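Local coordinates for protein phosphatase YwpJ (Bacillus subtilis, PDB 1NRW) that removes phosphate from phosphorylated five- and six-carbon sugars and nucleoside monophosphates in vitro, and more weakly from FMN, using magnesium as cofactor, at residues A[173-179]-A[206-212]; A[92-96]-A[190-194]; A[4-8]-A[230-236]. All coordinates share one frame; numbering follows the deposited sequence.

Contact 1 (A[173-179]-A[206-212])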
loop_
_atom_site.group_PDB
_atom_site.type_symbol
_atom_site.label_atom_id
_atom_site.label_comp_id
_atom_site.label_asym_id
_atom_site.label_seq_id
_atom_site.Cartn_x
_atom_site.Cartn_y
_atom_site.Cartn_z
ATOM N N TYR A 173 6.471 4.973 10.250
ATOM C CA TYR A 173 6.319 3.683 9.583
ATOM C C TYR A 173 6.650 3.678 8.099
ATOM O O TYR A 173 7.319 2.773 7.611
ATOM C CB TYR A 173 4.889 3.165 9.749
ATOM C CG TYR A 173 4.436 3.013 11.180
ATOM C CD1 TYR A 173 5.230 2.354 12.121
ATOM C CD2 TYR A 173 3.203 3.513 11.592
ATOM C CE1 TYR A 173 4.801 2.200 13.440
ATOM C CE2 TYR A 173 2.765 3.364 12.904
ATOM C CZ TYR A 173 3.569 2.708 13.822
ATOM O OH TYR A 173 3.132 2.559 15.118
ATOM N N ASN A 174 6.168 4.684 7.377
ATOM C CA ASN A 174 6.387 4.743 5.938
ATOM C C ASN A 174 6.391 6.210 5.538
ATOM O O ASN A 174 5.633 7.010 6.088
ATOM C CB ASN A 174 5.246 3.978 5.237
ATOM C CG ASN A 174 5.502 3.725 3.755
ATOM O OD1 ASN A 174 6.639 3.550 3.322
ATOM N ND2 ASN A 174 4.421 3.668 2.974
ATOM N N ILE A 175 7.270 6.557 4.607
ATOM C CA ILE A 175 7.369 7.925 4.118
ATOM C C ILE A 175 7.203 7.912 2.609
ATOM O O ILE A 175 7.967 7.254 1.894
ATOM C CB ILE A 175 8.736 8.558 4.464
ATOM C CG1 ILE A 175 8.910 8.613 5.984
ATOM C CG2 ILE A 175 8.821 9.970 3.877
ATOM C CD1 ILE A 175 10.303 9.059 6.436
ATOM N N LEU A 176 6.191 8.626 2.131
ATOM C CA LEU A 176 5.933 8.714 0.698
ATOM C C LEU A 176 6.488 10.039 0.176
ATOM O O LEU A 176 6.264 11.087 0.780
ATOM C CB LEU A 176 4.425 8.631 0.421
ATOM C CG LEU A 176 3.954 8.745 -1.040
ATOM C CD1 LEU A 176 2.617 8.039 -1.198
ATOM C CD2 LEU A 176 3.846 10.216 -1.456
ATOM N N GLY A 177 7.238 9.962 -0.919
ATOM C CA GLY A 177 7.801 11.140 -1.559
ATOM C C GLY A 177 7.185 11.243 -2.943
ATOM O O GLY A 177 7.002 10.229 -3.612
ATOM N N PHE A 178 6.877 12.458 -3.386
ATOM C CA PHE A 178 6.241 12.652 -4.686
ATOM C C PHE A 178 6.805 13.857 -5.425
ATOM O O PHE A 178 7.156 14.862 -4.808
ATOM C CB PHE A 178 4.734 12.854 -4.469
ATOM C CG PHE A 178 3.971 13.281 -5.700
ATOM C CD1 PHE A 178 3.230 12.356 -6.434
ATOM C CD2 PHE A 178 3.959 14.617 -6.100
ATOM C CE1 PHE A 178 2.480 12.753 -7.548
ATOM C CE2 PHE A 178 3.215 15.030 -7.212
ATOM C CZ PHE A 178 2.474 14.096 -7.936
ATOM N N SER A 179 6.885 13.742 -6.747
ATOM C CA SER A 179 7.338 14.847 -7.590
ATOM C C SER A 179 6.808 14.673 -9.007
ATOM O O SER A 179 6.783 13.561 -9.532
ATOM C CB SER A 179 8.864 14.933 -7.645
ATOM O OG SER A 179 9.254 16.061 -8.413
ATOM N N HIS A 206 4.608 8.689 -10.061
ATOM C CA HIS A 206 5.332 9.847 -9.559
ATOM C C HIS A 206 5.666 9.836 -8.073
ATOM O O HIS A 206 5.855 10.889 -7.461
ATOM C CB HIS A 206 4.586 11.129 -9.930
ATOM C CG HIS A 206 4.431 11.317 -11.407
ATOM N ND1 HIS A 206 3.459 10.672 -12.142
ATOM C CD2 HIS A 206 5.164 12.031 -12.296
ATOM C CE1 HIS A 206 3.600 10.979 -13.419
ATOM N NE2 HIS A 206 4.628 11.801 -13.541
ATOM N N ASN A 207 5.741 8.649 -7.483
ATOM C CA ASN A 207 6.110 8.570 -6.079
ATOM C C ASN A 207 7.082 7.439 -5.812
ATOM O O ASN A 207 7.393 6.627 -6.694
ATOM C CB ASN A 207 4.867 8.419 -5.161
ATOM C CG ASN A 207 4.319 6.984 -5.094
ATOM O OD1 ASN A 207 5.066 6.006 -5.084
ATOM N ND2 ASN A 207 2.998 6.868 -5.010
ATOM N N PHE A 208 7.609 7.454 -4.595
ATOM C CA PHE A 208 8.479 6.410 -4.089
ATOM C C PHE A 208 8.160 6.384 -2.604
ATOM O O PHE A 208 7.720 7.390 -2.041
ATOM C CB PHE A 208 9.971 6.681 -4.369
ATOM C CG PHE A 208 10.467 8.032 -3.927
ATOM C CD1 PHE A 208 10.956 8.226 -2.638
ATOM C CD2 PHE A 208 10.511 9.091 -4.828
ATOM C CE1 PHE A 208 11.487 9.461 -2.254
ATOM C CE2 PHE A 208 11.041 10.329 -4.457
ATOM C CZ PHE A 208 11.530 10.513 -3.170
ATOM N N GLU A 209 8.315 5.220 -1.986
ATOM C CA GLU A 209 8.026 5.077 -0.567
ATOM C C GLU A 209 9.230 4.488 0.143
ATOM O O GLU A 209 9.925 3.629 -0.400
ATOM C CB GLU A 209 6.807 4.166 -0.357
ATOM C CG GLU A 209 5.487 4.734 -0.900
ATOM C CD GLU A 209 4.316 3.772 -0.729
ATOM O OE1 GLU A 209 4.385 2.880 0.150
ATOM O OE2 GLU A 209 3.314 3.917 -1.465
ATOM N N LEU A 210 9.466 4.959 1.359
ATOM C CA LEU A 210 10.582 4.490 2.163
ATOM C C LEU A 210 10.108 3.997 3.523
ATOM O O LEU A 210 9.433 4.719 4.256
ATOM C CB LEU A 210 11.593 5.624 2.361
ATOM C CG LEU A 210 12.342 6.089 1.109
ATOM C CD1 LEU A 210 12.995 7.440 1.375
ATOM C CD2 LEU A 210 13.383 5.051 0.719
ATOM N N SER A 211 10.456 2.758 3.850
ATOM C CA SER A 211 10.110 2.182 5.143
ATOM C C SER A 211 11.387 1.514 5.645
ATOM O O SER A 211 12.403 1.526 4.945
ATOM C CB SER A 211 8.975 1.161 4.995
ATOM O OG SER A 211 9.283 0.193 4.011
ATOM N N SER A 212 11.352 0.947 6.846
ATOM C CA SER A 212 12.548 0.304 7.375
ATOM C C SER A 212 12.898 -0.944 6.564
ATOM O O SER A 212 12.051 -1.501 5.864
ATOM C CB SER A 212 12.351 -0.062 8.843
ATOM O OG SER A 212 13.595 -0.394 9.440
HETATM O O HOH W 1 9.153 1.122 8.643
#

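Contact 2 (A[92-96]-A[190-194])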
loop_
_atom_site.group_PDB
_atom_site.type_symbol
_atom_site.label_atom_id
_atom_site.label_comp_id
_atom_site.label_asym_id
_atom_site.label_seq_id
_atom_site.Cartn_x
_atom_site.Cartn_y
_atom_site.Cartn_z
ATOM N N ASP A 92 16.609 12.552 8.755
ATOM C CA ASP A 92 17.452 12.739 7.585
ATOM C C ASP A 92 16.626 12.748 6.300
ATOM O O ASP A 92 16.765 13.637 5.462
ATOM C CB ASP A 92 18.486 11.613 7.529
ATOM C CG ASP A 92 19.736 12.005 6.779
ATOM O OD1 ASP A 92 19.631 12.372 5.588
ATOM O OD2 ASP A 92 20.828 11.945 7.388
ATOM N N ILE A 93 15.768 11.745 6.153
ATOM C CA ILE A 93 14.922 11.622 4.972
ATOM C C ILE A 93 13.966 12.797 4.806
ATOM O O ILE A 93 13.868 13.382 3.726
ATOM C CB ILE A 93 14.089 10.319 5.028
ATOM C CG1 ILE A 93 15.027 9.111 5.016
ATOM C CG2 ILE A 93 13.124 10.261 3.853
ATOM C CD1 ILE A 93 14.338 7.789 5.286
ATOM N N LEU A 94 13.255 13.139 5.873
ATOM C CA LEU A 94 12.294 14.231 5.814
ATOM C C LEU A 94 12.953 15.582 5.575
ATOM O O LEU A 94 12.423 16.411 4.833
ATOM C CB LEU A 94 11.454 14.253 7.093
ATOM C CG LEU A 94 10.645 12.959 7.275
ATOM C CD1 LEU A 94 9.938 12.957 8.619
ATOM C CD2 LEU A 94 9.634 12.832 6.140
ATOM N N SER A 95 14.109 15.808 6.191
ATOM C CA SER A 95 14.807 17.074 5.997
ATOM C C SER A 95 15.174 17.211 4.524
ATOM O O SER A 95 15.033 18.286 3.937
ATOM C CB SER A 95 16.073 17.129 6.858
ATOM O OG SER A 95 16.988 16.116 6.484
ATOM N N TRP A 96 15.635 16.116 3.923
ATOM C CA TRP A 96 16.015 16.128 2.514
ATOM C C TRP A 96 14.804 16.338 1.600
ATOM O O TRP A 96 14.834 17.185 0.704
ATOM C CB TRP A 96 16.719 14.819 2.136
ATOM C CG TRP A 96 17.259 14.832 0.731
ATOM C CD1 TRP A 96 18.366 15.497 0.285
ATOM C CD2 TRP A 96 16.677 14.205 -0.421
ATOM N NE1 TRP A 96 18.508 15.325 -1.074
ATOM C CE2 TRP A 96 17.486 14.537 -1.533
ATOM C CE3 TRP A 96 15.551 13.395 -0.623
ATOM C CZ2 TRP A 96 17.202 14.090 -2.828
ATOM C CZ3 TRP A 96 15.269 12.949 -1.916
ATOM C CH2 TRP A 96 16.093 13.300 -2.998
ATOM N N LYS A 190 17.948 7.170 -6.725
ATOM C CA LYS A 190 19.398 6.985 -6.648
ATOM C C LYS A 190 19.930 7.175 -5.232
ATOM O O LYS A 190 20.863 6.490 -4.804
ATOM C CB LYS A 190 20.119 7.975 -7.568
ATOM C CG LYS A 190 19.862 7.787 -9.049
ATOM C CD LYS A 190 20.626 8.829 -9.857
ATOM C CE LYS A 190 20.312 8.727 -11.344
ATOM N NZ LYS A 190 21.016 9.779 -12.131
ATOM N N ARG A 191 19.330 8.113 -4.511
ATOM C CA ARG A 191 19.750 8.422 -3.152
ATOM C C ARG A 191 19.516 7.306 -2.138
ATOM O O ARG A 191 20.321 7.121 -1.228
ATOM C CB ARG A 191 19.044 9.699 -2.679
ATOM C CG ARG A 191 19.487 10.203 -1.312
ATOM C CD ARG A 191 18.723 11.465 -0.928
ATOM N NE ARG A 191 19.103 11.965 0.391
ATOM C CZ ARG A 191 20.237 12.606 0.652
ATOM N NH1 ARG A 191 21.109 12.835 -0.320
ATOM N NH2 ARG A 191 20.501 13.017 1.886
ATOM N N TYR A 192 18.432 6.551 -2.301
ATOM C CA TYR A 192 18.104 5.493 -1.346
ATOM C C TYR A 192 18.142 4.056 -1.854
ATOM O O TYR A 192 17.992 3.123 -1.066
ATOM C CB TYR A 192 16.722 5.774 -0.751
ATOM C CG TYR A 192 16.651 7.102 -0.039
ATOM C CD1 TYR A 192 17.290 7.289 1.185
ATOM C CD2 TYR A 192 15.986 8.187 -0.609
ATOM C CE1 TYR A 192 17.271 8.526 1.827
ATOM C CE2 TYR A 192 15.963 9.429 0.025
ATOM C CZ TYR A 192 16.608 9.589 1.241
ATOM O OH TYR A 192 16.595 10.810 1.876
ATOM N N GLU A 193 18.356 3.865 -3.150
ATOM C CA GLU A 193 18.361 2.515 -3.696
ATOM C C GLU A 193 19.421 1.591 -3.090
ATOM O O GLU A 193 19.266 0.371 -3.117
ATOM C CB GLU A 193 18.494 2.560 -5.225
ATOM C CG GLU A 193 19.861 2.946 -5.762
ATOM C CD GLU A 193 19.865 3.074 -7.279
ATOM O OE1 GLU A 193 19.068 2.370 -7.935
ATOM O OE2 GLU A 193 20.666 3.869 -7.819
ATOM N N HIS A 194 20.484 2.166 -2.530
ATOM C CA HIS A 194 21.549 1.366 -1.923
ATOM C C HIS A 194 21.555 1.404 -0.394
ATOM O O HIS A 194 22.443 0.827 0.237
ATOM C CB HIS A 194 22.920 1.820 -2.437
ATOM C CG HIS A 194 23.147 1.543 -3.890
ATOM N ND1 HIS A 194 23.082 0.275 -4.425
ATOM C CD2 HIS A 194 23.445 2.371 -4.920
ATOM C CE1 HIS A 194 23.330 0.333 -5.721
ATOM N NE2 HIS A 194 23.554 1.593 -6.047
HETATM O O HOH W 2 18.702 11.018 3.705
#

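Contact 3 (A[4-8]-A[230-236])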
loop_
_atom_site.group_PDB
_atom_site.type_symbol
_atom_site.label_atom_id
_atom_site.label_comp_id
_atom_site.label_asym_id
_atom_site.label_seq_id
_atom_site.Cartn_x
_atom_site.Cartn_y
_atom_site.Cartn_z
HETATM N N MSE A 4 -4.569 -23.291 -1.072
HETATM C CA MSE A 4 -4.077 -22.064 -0.382
HETATM C C MSE A 4 -4.738 -21.889 0.979
HETATM O O MSE A 4 -5.949 -22.066 1.122
HETATM C CB MSE A 4 -4.357 -20.824 -1.241
HETATM C CG MSE A 4 -3.694 -20.829 -2.608
HETATM SE SE MSE A 4 -1.759 -20.836 -2.534
HETATM C CE MSE A 4 -1.460 -22.714 -2.896
ATOM N N LYS A 5 -3.940 -21.537 1.980
ATOM C CA LYS A 5 -4.460 -21.325 3.324
ATOM C C LYS A 5 -4.436 -19.842 3.688
ATOM O O LYS A 5 -5.113 -19.412 4.620
ATOM C CB LYS A 5 -3.643 -22.121 4.344
ATOM C CG LYS A 5 -3.950 -23.614 4.359
ATOM C CD LYS A 5 -3.229 -24.306 5.508
ATOM C CE LYS A 5 -3.678 -25.755 5.664
ATOM N NZ LYS A 5 -3.419 -26.563 4.440
ATOM N N LEU A 6 -3.647 -19.072 2.948
ATOM C CA LEU A 6 -3.532 -17.635 3.177
ATOM C C LEU A 6 -3.424 -16.919 1.834
ATOM O O LEU A 6 -2.663 -17.334 0.957
ATOM C CB LEU A 6 -2.299 -17.328 4.040
ATOM C CG LEU A 6 -2.056 -15.867 4.457
ATOM C CD1 LEU A 6 -1.094 -15.829 5.634
ATOM C CD2 LEU A 6 -1.493 -15.069 3.292
ATOM N N ILE A 7 -4.195 -15.848 1.672
ATOM C CA ILE A 7 -4.171 -15.079 0.435
ATOM C C ILE A 7 -3.981 -13.601 0.758
ATOM O O ILE A 7 -4.779 -13.019 1.491
ATOM C CB ILE A 7 -5.487 -15.250 -0.359
ATOM C CG1 ILE A 7 -5.687 -16.730 -0.702
ATOM C CG2 ILE A 7 -5.451 -14.408 -1.630
ATOM C CD1 ILE A 7 -7.050 -17.046 -1.270
ATOM N N ALA A 8 -2.911 -13.015 0.221
ATOM C CA ALA A 8 -2.595 -11.601 0.433
ATOM C C ALA A 8 -3.104 -10.816 -0.775
ATOM O O ALA A 8 -2.805 -11.164 -1.920
ATOM C CB ALA A 8 -1.089 -11.422 0.589
ATOM N N ILE A 230 1.527 -21.329 8.711
ATOM C CA ILE A 230 1.131 -21.612 7.339
ATOM C C ILE A 230 2.353 -21.561 6.429
ATOM O O ILE A 230 3.020 -20.533 6.334
ATOM C CB ILE A 230 0.093 -20.587 6.832
ATOM C CG1 ILE A 230 -1.167 -20.655 7.697
ATOM C CG2 ILE A 230 -0.243 -20.864 5.373
ATOM C CD1 ILE A 230 -2.207 -19.600 7.364
ATOM N N PRO A 231 2.666 -22.679 5.753
ATOM C CA PRO A 231 3.815 -22.759 4.844
ATOM C C PRO A 231 3.641 -21.762 3.699
ATOM O O PRO A 231 2.530 -21.572 3.207
ATOM C CB PRO A 231 3.763 -24.205 4.343
ATOM C CG PRO A 231 3.079 -24.936 5.454
ATOM C CD PRO A 231 1.980 -23.980 5.846
ATOM N N LEU A 232 4.730 -21.128 3.274
ATOM C CA LEU A 232 4.639 -20.167 2.181
ATOM C C LEU A 232 4.137 -20.832 0.905
ATOM O O LEU A 232 3.540 -20.179 0.051
ATOM C CB LEU A 232 5.997 -19.507 1.929
ATOM C CG LEU A 232 6.438 -18.505 2.997
ATOM C CD1 LEU A 232 7.815 -17.965 2.660
ATOM C CD2 LEU A 232 5.419 -17.370 3.073
ATOM N N GLU A 233 4.373 -22.136 0.778
ATOM C CA GLU A 233 3.923 -22.869 -0.404
ATOM C C GLU A 233 2.397 -22.864 -0.467
ATOM O O GLU A 233 1.807 -23.082 -1.525
ATOM C CB GLU A 233 4.432 -24.318 -0.364
ATOM C CG GLU A 233 5.950 -24.469 -0.447
ATOM C CD GLU A 233 6.684 -23.827 0.722
ATOM O OE1 GLU A 233 6.303 -24.084 1.885
ATOM O OE2 GLU A 233 7.649 -23.069 0.476
ATOM N N GLU A 234 1.765 -22.612 0.674
ATOM C CA GLU A 234 0.310 -22.574 0.751
ATOM C C GLU A 234 -0.229 -21.144 0.872
ATOM O O GLU A 234 -1.289 -20.913 1.458
ATOM C CB GLU A 234 -0.168 -23.418 1.933
ATOM C CG GLU A 234 -0.026 -24.918 1.697
ATOM C CD GLU A 234 -0.160 -25.726 2.971
ATOM O OE1 GLU A 234 -1.148 -25.531 3.704
ATOM O OE2 GLU A 234 0.725 -26.565 3.237
ATOM N N THR A 235 0.513 -20.194 0.315
ATOM C CA THR A 235 0.100 -18.795 0.331
ATOM C C THR A 235 0.130 -18.247 -1.090
ATOM O O THR A 235 0.931 -18.688 -1.920
ATOM C CB THR A 235 1.040 -17.920 1.193
ATOM O OG1 THR A 235 2.333 -17.844 0.575
ATOM C CG2 THR A 235 1.179 -18.498 2.591
ATOM N N ALA A 236 -0.750 -17.289 -1.365
ATOM C CA ALA A 236 -0.814 -16.645 -2.672
ATOM C C ALA A 236 -0.890 -15.142 -2.419
ATOM O O ALA A 236 -1.378 -14.713 -1.372
ATOM C CB ALA A 236 -2.049 -17.109 -3.438
#

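Contact 1 (A[173-179]-A[206-212])
Two antiparallel hydrogen-bonded pairs, I175 with L210 and G177 with F208, tie strands 173-178 and 207-212 together. The straightest link runs from G177 N to F208 O (2.8 Å, 179° at the hydrogen), and S179 N to H206 O (3.1 Å) extends the ladder past the strand end. At the other end a water joins Y173 O to S212 N.

The side-chain polar link is N174 to E209. A chi1 of -168° swings the amide toward the glutamate, and N174 ND2 donates to E209 OE1 (2.9 Å); the acceptor lies in the amide plane, whereas the donor stands above the carboxylate plane. ND2 also reaches G45 O and E209 OE2 takes S203 OG, so the carboxylate is fixed at both oxygens beside the phosphate-binding G45 and N243.

With chi1 at 52°, the F208 ring lies over G177, whose CA is 4.2 Å from the ring centroid and over its face, a CH-pi contact. On the sheet face of L176, the F178 ring has CE1 3.6 Å from H206 CB.

Strands 103-108 and 198-201 flank the pair in the mixed sheet; helix 118-132 covers L176 and F178, and helix 182-192 covers F208 and L210.

Contact 2 (A[92-96]-A[190-194])
R191 lays its guanidinium flat on the indole of W96, planes 7° apart, and this stack is the dense part of the contact. R191 CZ lies 3.6 Å from the centroid of the W96 five-membered ring, a cation-pi arrangement, while the aliphatic stem covers the rest of the indole: R191 CD stands 3.4 Å from the centroid of the six-membered ring, directly over its face. The arginine can span both rings because its chain is extended from CG to NE, with chi3 at 179°. The W96 and R191 side chains run past each other in opposite directions.

Y192 packs against the same indole in another way. Its edge is turned toward the W96 face in an offset edge-to-face pair, with Y192 CE2 4.0 Å from W96 CE3. On its other flank, Y192 CE1 touches I93 CG1 at 3.9 Å. The contact thus joins helix 87-99 to the C-terminal part of helix 182-192, two helices of the alpha/beta cap domain of a Cof-type HAD phosphatase, built on the six-stranded mixed sheet; I93 and Y192 both also rest on L198 of strand 198-201. Within its own segment, R191 NE donates to Y192 OH (3.1 Å), with the hydroxyl in the guanidinium plane, which helps hold that plane against the indole.

The D92 side is looser and polar. D92 OD1 and R191 NH2 are 3.9 Å apart, a long salt bridge, with carboxylate and guanidinium planes inclined by 35°. A water bridges the two: it donates to D92 OD1, accepts from R191 NH2 and is hydrogen-bonded to Y192 OH at 2.8 Å. Here R191 is exposed and D92 partly so, whereas I93 and Y192 are buried.

Contact 3 (A[4-8]-A[230-236])
I230 opens the second segment against K5 and L6: its CG2 lies 3.8 Å from K5 CB, and its CD1 meets L6 CB. The chain then turns through the short 3-10 segment 232-233, and E233 O comes close to CE of M4, a selenomethionine.

E234 makes the polar grip. E234 O accepts from K5 N at 2.8 Å and, weakly, from L6 N. Its side chain lies alongside that of K5, both pointing the same way, and a bend at the end of the lysine chain (chi4 60°) brings K5 NZ to E234 OE1 at 2.6 Å, from above the carboxylate plane.

From T235 the segments pair as parallel strands. T235 CG2 packs on L6 CB at 3.9 Å, while OG1 turns back to L232 O (2.7 Å), which T235 N also uses. A236 N donates to L6 O (3.0 Å) and A236 O accepts from A8 N (2.8 Å); A236 CB lies 3.8 Å from M4 SE.

Strands 6-10 and 235-239 are neighbours at the centre of the Rossmann-like HAD core. The join therefore combines an ion pair at the exposed end with backbone bonds that begin there and run inward, toward the calcium ion bound by D10 and D240.

How the contacts relate
Contacts 1 and 2 belong to one packed unit, their centres 10 Å apart. L210 CD1 meets Y192 CD2 at 3.7 Å, and I175 CG2 meets L94 CD2 at the same distance, so helices 87-99 and 182-192 lie against one face of the sheet containing contact 1. Contact 3 is in the other sheet, about 28 Å from contact 1 and 34 Å from contact 2 between centres. The active site lies between: the E209 side chain is about 5 Å from a phosphate ion, probably from the crystallisation liquor, and 8 Å from the calcium ion, while the A8 side chain is about 12 Å from that calcium. Contact 2 is remote from the phosphate and metal sites.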